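Local coordinates for protein putative aldehyde dehydrogenase AldY (Bacillus subtilis, PDB 4DNG) that probably oxidises aldehydes to carboxylates using NAD(+), and may contribute to protecting cells against stress from ethanol and related compounds, at residues G21-I26 against I35-L40; D25-Y30 against D179-I184; A70-A75 against K192-A197; M116-E121 against I168-S173; T324-L329 against F383-T388. All blocks are in the same frame, centred on the assembly; numbering follows the deposited sequence.

Contact 1 of 5, residues G21-I26 against I35-L40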
# COMPACT_ATOMS: atom_id res chain seq x y z
N GLY A 21 25.36 -24.58 10.27
CA GLY A 21 26.48 -25.41 9.86
C GLY A 21 27.19 -24.88 8.63
O GLY A 21 28.38 -25.11 8.45
N ARG A 22 26.46 -24.14 7.81
CA ARG A 22 26.96 -23.72 6.49
C ARG A 22 27.66 -22.38 6.61
O ARG A 22 27.37 -21.59 7.51
CB ARG A 22 25.80 -23.63 5.47
CG ARG A 22 25.27 -24.96 4.94
CD ARG A 22 24.62 -24.82 3.56
NE ARG A 22 23.48 -23.93 3.67
CZ ARG A 22 23.29 -22.82 2.98
NH1 ARG A 22 24.12 -22.46 2.00
NH2 ARG A 22 22.21 -22.10 3.25
N THR A 23 28.59 -22.13 5.70
CA THR A 23 29.30 -20.86 5.69
C THR A 23 29.51 -20.39 4.27
O THR A 23 29.44 -21.18 3.33
CB THR A 23 30.67 -20.96 6.34
OG1 THR A 23 31.50 -21.73 5.48
CG2 THR A 23 30.61 -21.62 7.71
N GLU A 24 29.78 -19.10 4.11
CA GLU A 24 30.08 -18.53 2.83
C GLU A 24 31.21 -17.55 2.94
O GLU A 24 31.24 -16.70 3.83
CB GLU A 24 28.86 -17.81 2.28
CG GLU A 24 29.14 -17.16 0.94
CD GLU A 24 27.95 -17.21 0.01
OE1 GLU A 24 26.95 -17.88 0.35
OE2 GLU A 24 28.03 -16.60 -1.08
N ASP A 25 32.15 -17.67 2.00
CA ASP A 25 33.22 -16.72 1.90
C ASP A 25 32.73 -15.46 1.19
O ASP A 25 32.18 -15.52 0.07
CB ASP A 25 34.38 -17.36 1.14
CG ASP A 25 34.99 -18.53 1.89
OD1 ASP A 25 34.66 -18.72 3.08
OD2 ASP A 25 35.80 -19.25 1.28
N ILE A 26 32.91 -14.32 1.86
CA ILE A 26 32.61 -13.04 1.21
C ILE A 26 33.86 -12.64 0.46
O ILE A 26 34.95 -12.57 1.03
CB ILE A 26 32.16 -11.95 2.20
CG1 ILE A 26 30.99 -12.47 3.03
CG2 ILE A 26 31.83 -10.67 1.44
CD1 ILE A 26 30.39 -11.48 4.00
N ILE A 35 37.51 -11.97 1.86
CA ILE A 35 37.51 -10.86 2.82
C ILE A 35 37.26 -11.38 4.24
O ILE A 35 38.03 -11.08 5.15
CB ILE A 35 36.49 -9.78 2.41
CG1 ILE A 35 36.89 -9.17 1.05
CG2 ILE A 35 36.31 -8.73 3.53
CD1 ILE A 35 35.81 -8.33 0.40
N THR A 36 36.16 -12.12 4.42
CA THR A 36 35.91 -13.01 5.57
C THR A 36 35.09 -14.21 5.15
O THR A 36 34.66 -14.35 3.99
CB THR A 36 34.96 -12.43 6.63
OG1 THR A 36 34.03 -11.51 6.03
CG2 THR A 36 35.70 -11.82 7.73
N THR A 37 34.81 -15.01 6.16
CA THR A 37 33.91 -16.15 6.07
C THR A 37 32.77 -15.92 7.07
O THR A 37 32.99 -15.58 8.23
CB THR A 37 34.69 -17.44 6.37
OG1 THR A 37 35.59 -17.67 5.27
CG2 THR A 37 33.76 -18.64 6.53
N ALA A 38 31.55 -16.08 6.62
CA ALA A 38 30.43 -15.83 7.50
C ALA A 38 29.60 -17.08 7.62
O ALA A 38 29.30 -17.74 6.62
CB ALA A 38 29.60 -14.66 6.99
N SER A 39 29.25 -17.41 8.86
CA SER A 39 28.34 -18.51 9.17
C SER A 39 26.90 -18.05 8.97
O SER A 39 26.53 -16.93 9.36
CB SER A 39 28.53 -18.96 10.61
OG SER A 39 28.15 -17.93 11.49
N LEU A 40 26.10 -18.93 8.37
CA LEU A 40 24.75 -18.61 7.94
C LEU A 40 23.76 -18.91 9.04
O LEU A 40 23.73 -20.02 9.57
CB LEU A 40 24.42 -19.42 6.68
CG LEU A 40 25.39 -19.14 5.53
CD1 LEU A 40 25.04 -19.94 4.28
CD2 LEU A 40 25.39 -17.64 5.25
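The guanidinium of Arg22 has the methyl Leu40 CD1 over one face, 3.3 Å above its plane and displaced toward the rim. The nearest of its nitrogens is NH1, with Arg22 NH1 to Leu40 CD1 measuring 3.5 Å. A bend in the arginine chain (chi3 -62°) turns NE away from an extended course, and the rim of the group is engaged beyond the hairpin: NE forms a salt bridge with Glu213 and NH2 one with Asp210, which would limit rotation of the plane. The second flat group is the carboxylate of Asp25. Thr37 OG1 donates to Asp25 OD1 over 2.6 Å, arriving from above the carboxylate, 49° out of its plane, while the two side chains run next to each other in the same direction. On this face Thr23 CB also meets Thr37 CG2 at 3.9 Å. The other face carries Glu24, Ile26 and Ala38, with Ile26 CD1 lying 4.4 Å from Ala38 CB; the acid of Glu24 finds its partner in Gln181.

Backbone evidence fixes the register. Glu24 and Ala38 form a hydrogen-bonded pair, each N reaching the other's O at 2.9 Å, and it is flanked by the non-hydrogen-bonded pairs Thr23 with Ser39 and Asp25 with Thr37. Beyond Thr23 and Ser39, Leu40 N donates to Arg22 O at 3.1 Å. With strand axes at 152°, this is a two-stranded antiparallel beta hairpin, built from strands 23-27 and 34-39 of the aldehyde dehydrogenase chain.

Contact 2 of 5, residues D25-Y30 against D179-I184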
# COMPACT_ATOMS: atom_id res chain seq x y z
N ASP A 25 32.15 -17.67 2.00
CA ASP A 25 33.22 -16.72 1.90
C ASP A 25 32.73 -15.46 1.19
O ASP A 25 32.18 -15.52 0.07
CB ASP A 25 34.38 -17.36 1.14
CG ASP A 25 34.99 -18.53 1.89
OD1 ASP A 25 34.66 -18.72 3.08
OD2 ASP A 25 35.80 -19.25 1.28
N ILE A 26 32.91 -14.32 1.86
CA ILE A 26 32.61 -13.04 1.21
C ILE A 26 33.86 -12.64 0.46
O ILE A 26 34.95 -12.57 1.03
CB ILE A 26 32.16 -11.95 2.20
CG1 ILE A 26 30.99 -12.47 3.03
CG2 ILE A 26 31.83 -10.67 1.44
CD1 ILE A 26 30.39 -11.48 4.00
N LEU A 27 33.69 -12.38 -0.84
CA LEU A 27 34.82 -12.21 -1.73
C LEU A 27 34.98 -10.78 -2.24
O LEU A 27 34.00 -10.06 -2.40
CB LEU A 27 34.70 -13.19 -2.91
CG LEU A 27 34.56 -14.70 -2.65
CD1 LEU A 27 34.61 -15.49 -3.97
CD2 LEU A 27 35.60 -15.26 -1.69
N ASN A 28 36.20 -10.42 -2.56
CA ASN A 28 36.46 -9.25 -3.34
C ASN A 28 36.24 -9.70 -4.76
O ASN A 28 36.78 -10.69 -5.18
CB ASN A 28 37.88 -8.77 -3.14
CG ASN A 28 38.20 -7.55 -3.95
OD1 ASN A 28 37.67 -7.37 -5.02
ND2 ASN A 28 39.08 -6.72 -3.44
N PRO A 29 35.41 -8.96 -5.48
CA PRO A 29 35.03 -9.29 -6.85
C PRO A 29 36.16 -9.26 -7.85
O PRO A 29 36.14 -10.01 -8.80
CB PRO A 29 34.00 -8.22 -7.17
CG PRO A 29 33.37 -7.94 -5.87
CD PRO A 29 34.42 -8.10 -4.83
N TYR A 30 37.10 -8.34 -7.68
CA TYR A 30 38.20 -8.20 -8.60
C TYR A 30 39.07 -9.43 -8.64
O TYR A 30 39.41 -9.89 -9.71
CB TYR A 30 39.06 -7.03 -8.16
CG TYR A 30 40.14 -6.61 -9.11
CD1 TYR A 30 39.85 -5.87 -10.23
CD2 TYR A 30 41.45 -6.90 -8.86
CE1 TYR A 30 40.84 -5.45 -11.09
CE2 TYR A 30 42.45 -6.49 -9.71
CZ TYR A 30 42.13 -5.77 -10.83
OH TYR A 30 43.12 -5.36 -11.67
N ASP A 179 22.28 -8.95 1.19
CA ASP A 179 22.79 -10.04 0.42
C ASP A 179 24.07 -10.44 1.16
O ASP A 179 24.94 -9.59 1.45
CB ASP A 179 23.10 -9.55 -1.00
CG ASP A 179 23.57 -10.65 -1.90
OD1 ASP A 179 23.06 -10.73 -3.03
OD2 ASP A 179 24.44 -11.45 -1.51
N ILE A 180 24.18 -11.73 1.47
CA ILE A 180 25.38 -12.23 2.15
C ILE A 180 26.66 -11.71 1.47
O ILE A 180 27.60 -11.29 2.16
CB ILE A 180 25.38 -13.79 2.30
CG1 ILE A 180 26.56 -14.25 3.20
CG2 ILE A 180 25.44 -14.50 0.95
CD1 ILE A 180 26.52 -13.73 4.63
N GLN A 181 26.70 -11.67 0.13
CA GLN A 181 27.91 -11.25 -0.56
C GLN A 181 28.29 -9.80 -0.29
O GLN A 181 29.41 -9.40 -0.56
CB GLN A 181 27.90 -11.57 -2.07
CG GLN A 181 28.28 -13.02 -2.39
CD GLN A 181 29.64 -13.46 -1.81
OE1 GLN A 181 30.68 -12.78 -1.97
NE2 GLN A 181 29.63 -14.60 -1.14
N THR A 182 27.36 -9.02 0.24
CA THR A 182 27.66 -7.64 0.64
C THR A 182 27.15 -7.39 2.08
O THR A 182 26.59 -6.32 2.38
CB THR A 182 27.04 -6.64 -0.36
OG1 THR A 182 25.69 -7.02 -0.58
CG2 THR A 182 27.74 -6.69 -1.73
N ALA A 183 27.33 -8.36 2.96
CA ALA A 183 26.78 -8.26 4.31
C ALA A 183 27.50 -7.25 5.19
O ALA A 183 26.92 -6.75 6.17
CB ALA A 183 26.78 -9.61 4.98
N ILE A 184 28.77 -6.99 4.89
CA ILE A 184 29.54 -6.08 5.71
C ILE A 184 29.06 -4.65 5.47
O ILE A 184 28.74 -3.93 6.41
CB ILE A 184 31.07 -6.22 5.52
CG1 ILE A 184 31.53 -7.58 6.02
CG2 ILE A 184 31.81 -5.18 6.34
CD1 ILE A 184 32.78 -8.08 5.36
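Gln181 and the residues Asp25 to Leu27 dock the beta hairpin onto the turn leading into helix 183-196, the glutamine carboxamide bonding to the backbone of strand 23-27 much as a neighbouring strand would. Gln181 NE2 donates to Asp25 O over 3.0 Å, in an almost straight bond of 177° that lies in the plane of the amide. On the other side of Ile26, Leu27 N donates to Gln181 OE1 at 3.2 Å, in the carbonyl plane and on a lone pair. A bend in the glutamine chain (chi2 -55°) places CD so that the amide can serve both positions, and NE2 also binds the carboxylate of Glu24.

Between these two bonds Ile26 supplies the apolar part of the contact. Its CD1 approaches Ile180 O at 3.3 Å and its CG2 stands 3.4 Å from Gln181 O. Ile26 CD1 also meets Ala183 CB at 4.2 Å and Ile184 CD1 at 4.4 Å, packing onto the first turn of the helix. The turn has its own tether, an Asx turn in which Gln181 N donates to Asp179 OD2 at 2.8 Å. Glu93 of helix 83-94 borders the site, touching Ile26 and accepting from Ile184 N.

An alanine in place of Gln181 would probably leave Asp25 O, Leu27 N and the charge of Glu24 without these mates. The bonding pattern supports the amide orientation as modelled: NE2 meets two acceptors and OE1 meets an N-H, so both polar ends of the group are matched.

Contact 3 of 5, residues A70-A75 against K192-A197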
# COMPACT_ATOMS: atom_id res chain seq x y z
N ALA A 70 19.69 11.46 19.38
CA ALA A 70 21.03 11.11 19.90
C ALA A 70 21.59 9.83 19.27
O ALA A 70 22.75 9.78 18.83
CB ALA A 70 20.98 10.98 21.41
N VAL A 71 20.74 8.80 19.20
CA VAL A 71 21.10 7.54 18.57
C VAL A 71 21.53 7.75 17.11
O VAL A 71 22.54 7.21 16.66
CB VAL A 71 19.96 6.52 18.75
CG1 VAL A 71 20.00 5.39 17.73
CG2 VAL A 71 20.00 5.96 20.17
N LEU A 72 20.79 8.58 16.38
CA LEU A 72 21.09 8.81 14.97
C LEU A 72 22.34 9.62 14.81
O LEU A 72 23.13 9.33 13.90
CB LEU A 72 19.93 9.50 14.26
CG LEU A 72 18.60 8.75 14.33
CD1 LEU A 72 17.46 9.67 13.88
CD2 LEU A 72 18.63 7.45 13.54
N GLN A 73 22.50 10.62 15.68
CA GLN A 73 23.67 11.48 15.67
C GLN A 73 24.93 10.64 15.86
O GLN A 73 25.83 10.69 15.03
CB GLN A 73 23.57 12.57 16.73
CG GLN A 73 22.91 13.86 16.27
CD GLN A 73 23.89 14.85 15.66
OE1 GLN A 73 24.30 14.73 14.50
NE2 GLN A 73 24.27 15.85 16.45
N LYS A 74 24.98 9.86 16.94
CA LYS A 74 26.16 9.03 17.21
C LYS A 74 26.39 8.04 16.07
O LYS A 74 27.52 7.83 15.66
CB LYS A 74 26.06 8.34 18.56
CG LYS A 74 25.93 9.32 19.73
CD LYS A 74 26.38 8.71 21.04
CE LYS A 74 26.25 9.70 22.18
NZ LYS A 74 24.86 9.76 22.74
N ALA A 75 25.29 7.49 15.52
CA ALA A 75 25.34 6.64 14.33
C ALA A 75 25.96 7.36 13.11
O ALA A 75 26.98 6.92 12.60
CB ALA A 75 23.96 6.07 14.01
N LYS A 192 27.16 -2.10 13.62
CA LYS A 192 28.22 -1.56 14.48
C LYS A 192 27.97 -0.08 14.84
O LYS A 192 28.19 0.36 15.97
CB LYS A 192 29.59 -1.76 13.84
CG LYS A 192 30.76 -1.33 14.71
CD LYS A 192 31.27 -2.42 15.65
CE LYS A 192 32.22 -1.83 16.71
NZ LYS A 192 33.38 -1.03 16.19
N ALA A 193 27.50 0.68 13.86
CA ALA A 193 27.22 2.10 14.04
C ALA A 193 26.14 2.33 15.08
O ALA A 193 26.27 3.22 15.92
CB ALA A 193 26.82 2.72 12.72
N PHE A 194 25.07 1.53 15.03
CA PHE A 194 23.96 1.76 15.93
C PHE A 194 24.26 1.24 17.32
O PHE A 194 23.79 1.80 18.33
CB PHE A 194 22.66 1.18 15.35
CG PHE A 194 22.00 2.09 14.36
CD1 PHE A 194 21.25 3.18 14.79
CD2 PHE A 194 22.17 1.89 12.99
CE1 PHE A 194 20.66 4.04 13.88
CE2 PHE A 194 21.56 2.73 12.07
CZ PHE A 194 20.81 3.81 12.51
N GLU A 195 25.08 0.19 17.36
CA GLU A 195 25.55 -0.32 18.63
C GLU A 195 26.40 0.77 19.28
O GLU A 195 26.22 1.11 20.46
CB GLU A 195 26.34 -1.62 18.45
CG GLU A 195 27.36 -1.85 19.58
CD GLU A 195 28.03 -3.19 19.50
OE1 GLU A 195 28.65 -3.47 18.46
OE2 GLU A 195 27.95 -3.95 20.49
N HIS A 196 27.33 1.32 18.51
CA HIS A 196 28.16 2.41 19.02
C HIS A 196 27.29 3.49 19.62
O HIS A 196 27.67 4.13 20.58
CB HIS A 196 29.01 2.95 17.88
CG HIS A 196 29.87 4.12 18.27
ND1 HIS A 196 31.06 3.98 18.88
CD2 HIS A 196 29.67 5.49 18.10
CE1 HIS A 196 31.60 5.19 19.09
NE2 HIS A 196 30.75 6.11 18.62
N ALA A 197 26.10 3.65 19.06
CA ALA A 197 25.22 4.76 19.41
C ALA A 197 24.29 4.46 20.58
O ALA A 197 23.40 5.26 20.90
CB ALA A 197 24.42 5.19 18.18
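Phe194 and Ala75 centre a helix-helix contact in which helix 65-81 crosses the C-terminal end of helix 183-196. The segment axes approach to 8.1 Å with 125° between their directions, and the CA atoms of Ala75 and Ala193 come within 4.9 Å. Ala75 CB sits over one face of the Phe194 ring as a CH-pi donor, 4.1 Å from the ring centroid and 18° off its normal, displaced toward the rim. Two other side chains reach the ring edge near its plane: Val71 CG1 lies 3.9 Å from Phe194 CD1, the valine crossing the phenylalanine at about a right angle, and Leu72 CD2 lies 4.0 Å from Phe194 CE1.

Ala197, the first residue after helix 183-196 to leave helical geometry, adds a second point of contact. Its CB is pressed against the helix backbone, with Ala197 CB 3.2 Å from Val71 O, and it meets Lys74 CB at 3.6 Å. Met161 and Ile164 of helix 156-169 also touch Phe194, so the ring joins three helices.

A serine in place of Phe194 would probably open a gap beneath Ala75 CB and leave the methyls of Val71 and Leu72 without their aromatic edge. No hydrogen bond links the two segments; attraction here rests on shape and apolar surface, and the small alanines Ala75, Ala193 and Ala197 permit the close approach.

Contact 4 of 5, residues M116-E121 against I168-S173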
# COMPACT_ATOMS: atom_id res chain seq x y z
N MET A 116 16.73 12.69 11.44
CA MET A 116 16.68 13.56 12.60
C MET A 116 15.62 14.67 12.50
O MET A 116 15.10 15.12 13.52
CB MET A 116 18.05 14.18 12.84
CG MET A 116 19.10 13.19 13.29
SD MET A 116 20.68 14.01 13.48
CE MET A 116 21.80 12.80 12.78
N THR A 117 15.32 15.11 11.28
CA THR A 117 14.36 16.19 11.07
C THR A 117 12.92 15.75 11.32
O THR A 117 12.03 16.58 11.54
CB THR A 117 14.45 16.79 9.65
OG1 THR A 117 14.00 15.83 8.69
CG2 THR A 117 15.88 17.21 9.33
N TYR A 118 12.67 14.45 11.28
CA TYR A 118 11.31 13.97 11.51
C TYR A 118 11.11 12.96 12.65
O TYR A 118 10.00 12.49 12.87
CB TYR A 118 10.66 13.50 10.21
CG TYR A 118 11.45 12.48 9.43
CD1 TYR A 118 11.72 11.24 9.98
CD2 TYR A 118 11.89 12.76 8.15
CE1 TYR A 118 12.42 10.28 9.26
CE2 TYR A 118 12.60 11.82 7.42
CZ TYR A 118 12.86 10.58 7.99
OH TYR A 118 13.56 9.62 7.30
N THR A 119 12.19 12.67 13.37
CA THR A 119 12.08 11.90 14.60
C THR A 119 11.03 12.53 15.52
O THR A 119 10.39 11.84 16.31
CB THR A 119 13.42 11.87 15.37
OG1 THR A 119 14.49 12.22 14.49
CG2 THR A 119 13.66 10.50 15.95
N GLY A 120 10.81 13.81 15.32
CA GLY A 120 9.86 14.56 16.10
C GLY A 120 8.42 14.27 15.78
O GLY A 120 7.54 14.70 16.48
N GLU A 121 8.18 13.55 14.71
CA GLU A 121 6.84 13.41 14.17
C GLU A 121 5.82 12.60 14.96
O GLU A 121 4.66 12.62 14.61
CB GLU A 121 6.90 12.91 12.75
CG GLU A 121 7.45 13.93 11.79
CD GLU A 121 6.56 15.13 11.67
OE1 GLU A 121 5.98 15.52 12.69
OE2 GLU A 121 6.45 15.70 10.57
N ILE A 168 13.85 3.22 12.61
CA ILE A 168 14.30 3.49 13.96
C ILE A 168 13.90 4.90 14.44
O ILE A 168 13.50 5.07 15.59
CB ILE A 168 15.81 3.23 14.09
CG1 ILE A 168 16.06 1.72 14.06
CG2 ILE A 168 16.38 3.90 15.34
CD1 ILE A 168 17.48 1.33 13.71
N ALA A 169 13.96 5.88 13.55
CA ALA A 169 13.56 7.24 13.88
C ALA A 169 12.13 7.31 14.40
O ALA A 169 11.82 8.11 15.28
CB ALA A 169 13.69 8.13 12.66
N LEU A 170 11.27 6.46 13.85
CA LEU A 170 9.84 6.56 14.11
C LEU A 170 9.35 5.45 15.03
O LEU A 170 8.18 5.04 15.00
CB LEU A 170 9.07 6.61 12.78
CG LEU A 170 9.43 7.85 11.94
CD1 LEU A 170 9.10 7.67 10.48
CD2 LEU A 170 8.74 9.09 12.50
N GLY A 171 10.27 4.96 15.86
CA GLY A 171 9.93 4.06 16.96
C GLY A 171 9.68 2.63 16.56
O GLY A 171 9.09 1.87 17.33
N ASN A 172 10.10 2.25 15.37
CA ASN A 172 9.98 0.86 14.95
C ASN A 172 11.22 0.07 15.32
O ASN A 172 12.23 0.64 15.73
CB ASN A 172 9.74 0.78 13.44
CG ASN A 172 8.57 1.62 13.00
OD1 ASN A 172 7.41 1.29 13.30
ND2 ASN A 172 8.86 2.71 12.28
N SER A 173 11.13 -1.24 15.19
CA SER A 173 12.28 -2.12 15.25
C SER A 173 12.43 -2.74 13.87
O SER A 173 11.56 -2.56 13.01
CB SER A 173 12.06 -3.21 16.28
OG SER A 173 11.10 -4.14 15.79
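Thr119 and Ala169 make the closest approach, Thr119 CG2 lying 3.1 Å from Ala169 O and 4.1 Å from Ala169 CB. Alongside them the ring atom Tyr118 CE1 meets Ala169 CB at 4.2 Å and, less closely, Leu170 CD1 at 4.4 Å. The other methyl of the leucine reaches toward the backbone, with Leu170 CD2 at 3.6 Å from Tyr118 O, and it also touches Glu121 CB at 4.2 Å. With CG anti to the carbonyl carbon (chi1 -63°), the leucine branch starts out beside the backbone N, and its two methyls divide between the ring and the backbone of the other segment.

In the next shell, Thr119 OG1 is bonded to Ala115 O, which holds the hydroxyl back on its own helix and leaves the methyl to face Ala169. Gly171, at positive phi, is the C-prime residue of a Schellman motif that ends helix 156-169: Gly171 N bonds to Ile168 O and Asn172 N to Ala167 O. This turn sets Leu170 where the helix stops. Val465 of helix 462-468 touches Tyr118, Glu121 and Leu170, packing against the same cluster.

Without a hydrogen bond between the segments, the ends of helices 98-118 and 156-169 meet through methyls, an aromatic ring and carbonyl oxygens, an association governed by fit.

Contact 5 of 5, residues T324-L329 against F383-T388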
# COMPACT_ATOMS: atom_id res chain seq x y z
N THR A 324 40.04 4.59 -10.61
CA THR A 324 39.36 3.61 -11.45
C THR A 324 37.88 3.93 -11.54
O THR A 324 37.24 4.32 -10.56
CB THR A 324 39.53 2.17 -10.95
OG1 THR A 324 40.92 1.89 -10.75
CG2 THR A 324 38.99 1.19 -11.98
N VAL A 325 37.33 3.76 -12.73
CA VAL A 325 35.97 4.17 -12.99
C VAL A 325 35.13 2.92 -13.17
O VAL A 325 34.05 2.79 -12.59
CB VAL A 325 35.89 5.14 -14.19
CG1 VAL A 325 34.45 5.45 -14.56
CG2 VAL A 325 36.66 6.42 -13.89
N VAL A 326 35.67 1.98 -13.94
CA VAL A 326 34.99 0.74 -14.21
C VAL A 326 35.74 -0.38 -13.49
O VAL A 326 36.85 -0.76 -13.88
CB VAL A 326 34.86 0.46 -15.72
CG1 VAL A 326 33.86 -0.64 -15.97
CG2 VAL A 326 34.39 1.72 -16.44
N GLY A 327 35.13 -0.87 -12.41
CA GLY A 327 35.66 -2.00 -11.68
C GLY A 327 34.91 -3.27 -12.06
O GLY A 327 34.19 -3.32 -13.07
N PRO A 328 35.04 -4.31 -11.22
CA PRO A 328 34.56 -5.63 -11.58
C PRO A 328 33.08 -5.71 -11.42
O PRO A 328 32.51 -4.90 -10.71
CB PRO A 328 35.26 -6.55 -10.58
CG PRO A 328 35.79 -5.68 -9.48
CD PRO A 328 35.56 -4.25 -9.84
N LEU A 329 32.45 -6.67 -12.10
CA LEU A 329 31.04 -6.94 -11.79
C LEU A 329 30.96 -7.79 -10.52
O LEU A 329 31.92 -8.50 -10.18
CB LEU A 329 30.32 -7.62 -12.96
CG LEU A 329 30.16 -6.75 -14.22
CD1 LEU A 329 29.26 -7.44 -15.24
CD2 LEU A 329 29.61 -5.37 -13.87
N PHE A 383 22.42 -3.76 -15.11
CA PHE A 383 23.48 -3.42 -14.21
C PHE A 383 24.80 -4.00 -14.67
O PHE A 383 25.40 -4.79 -13.97
CB PHE A 383 23.17 -3.82 -12.79
CG PHE A 383 23.48 -2.74 -11.82
CD1 PHE A 383 22.55 -1.77 -11.55
CD2 PHE A 383 24.71 -2.65 -11.24
CE1 PHE A 383 22.83 -0.74 -10.68
CE2 PHE A 383 25.01 -1.63 -10.38
CZ PHE A 383 24.06 -0.67 -10.09
N ALA A 384 25.18 -3.66 -15.88
CA ALA A 384 26.49 -3.91 -16.44
C ALA A 384 26.88 -2.65 -17.17
O ALA A 384 26.01 -1.87 -17.50
CB ALA A 384 26.41 -5.06 -17.41
N PRO A 385 28.16 -2.41 -17.42
CA PRO A 385 28.50 -1.20 -18.18
C PRO A 385 28.16 -1.32 -19.67
O PRO A 385 29.04 -1.30 -20.53
CB PRO A 385 30.00 -1.02 -17.92
CG PRO A 385 30.50 -2.35 -17.45
CD PRO A 385 29.34 -3.23 -17.08
N ILE A 386 26.87 -1.46 -19.94
CA ILE A 386 26.35 -1.51 -21.30
C ILE A 386 25.37 -0.36 -21.49
O ILE A 386 24.44 -0.18 -20.70
CB ILE A 386 25.66 -2.86 -21.61
CG1 ILE A 386 26.69 -4.00 -21.57
CG2 ILE A 386 25.00 -2.86 -22.99
CD1 ILE A 386 26.09 -5.33 -21.16
N ALA A 387 25.61 0.44 -22.52
CA ALA A 387 24.74 1.55 -22.87
C ALA A 387 24.07 1.26 -24.21
O ALA A 387 24.65 0.60 -25.07
CB ALA A 387 25.51 2.87 -22.94
N THR A 388 22.84 1.76 -24.35
CA THR A 388 22.07 1.58 -25.58
C THR A 388 21.47 2.94 -26.00
O THR A 388 20.76 3.60 -25.23
CB THR A 388 20.96 0.51 -25.40
OG1 THR A 388 21.52 -0.69 -24.88
CG2 THR A 388 20.28 0.21 -26.72
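Val326 and Leu329 both direct their side chains at Pro385, meeting its ring at different carbons and each at a slant. Val326 CG1, placed anti to the backbone N (chi1 -166°), faces Pro385 CG at 4.1 Å. Leu329 comes to the neighbouring carbon, with Leu329 CD2 3.9 Å from Pro385 CD. Its two methyls diverge from there: CD1 lies 4.3 Å from Ala384 CB, whereas CD2 also looks toward the backbone, 4.3 Å from Phe383 O. Contact is thus made by branch ends against one proline ring and the residues just before it, with no hydrogen bond between the segments.

Local backbone geometry and a lysine shape the chain at the proline. Pro385 is the centre of an inverse gamma turn, in which Ile386 N donates to Ala384 O, and Lys279 NZ binds both Ala384 O and Ile386 O. Phe383, at the start of this segment, has its side chain about 9 Å from that of Glu253, a predicted active-site residue.

Around the contact, Leu363 of strand 362-369 touches both Leu329 and Pro385, and Pro365 of that strand touches Val326. Helix 332-347 adds Ile335 against Leu329 and Ala338 against Ala384, and Phe280 of helix 268-281 meets Pro385 where strand 386-392 begins.

From the N terminus, contact 1 closes the shortest loop, the hairpin turn between strands 23-27 and 34-39. Contact 2 starts from the same strand, sharing Asp25 and Ile26, but spans 148 residues to bring the hairpin to the start of helix 183-196. Contact 3 opens within that span and closes after it, on the far end of the same helix, so the two cross. Contact 4 lies wholly within both spans, joining helices 98-118 and 156-169, and touches contact 3 through Met116, Thr119 and Ile168. Contact 5 follows all of them, linking a loop to strand 386-392; its Pro328 and Leu329 pack on Pro29 and Tyr30 of contact 2.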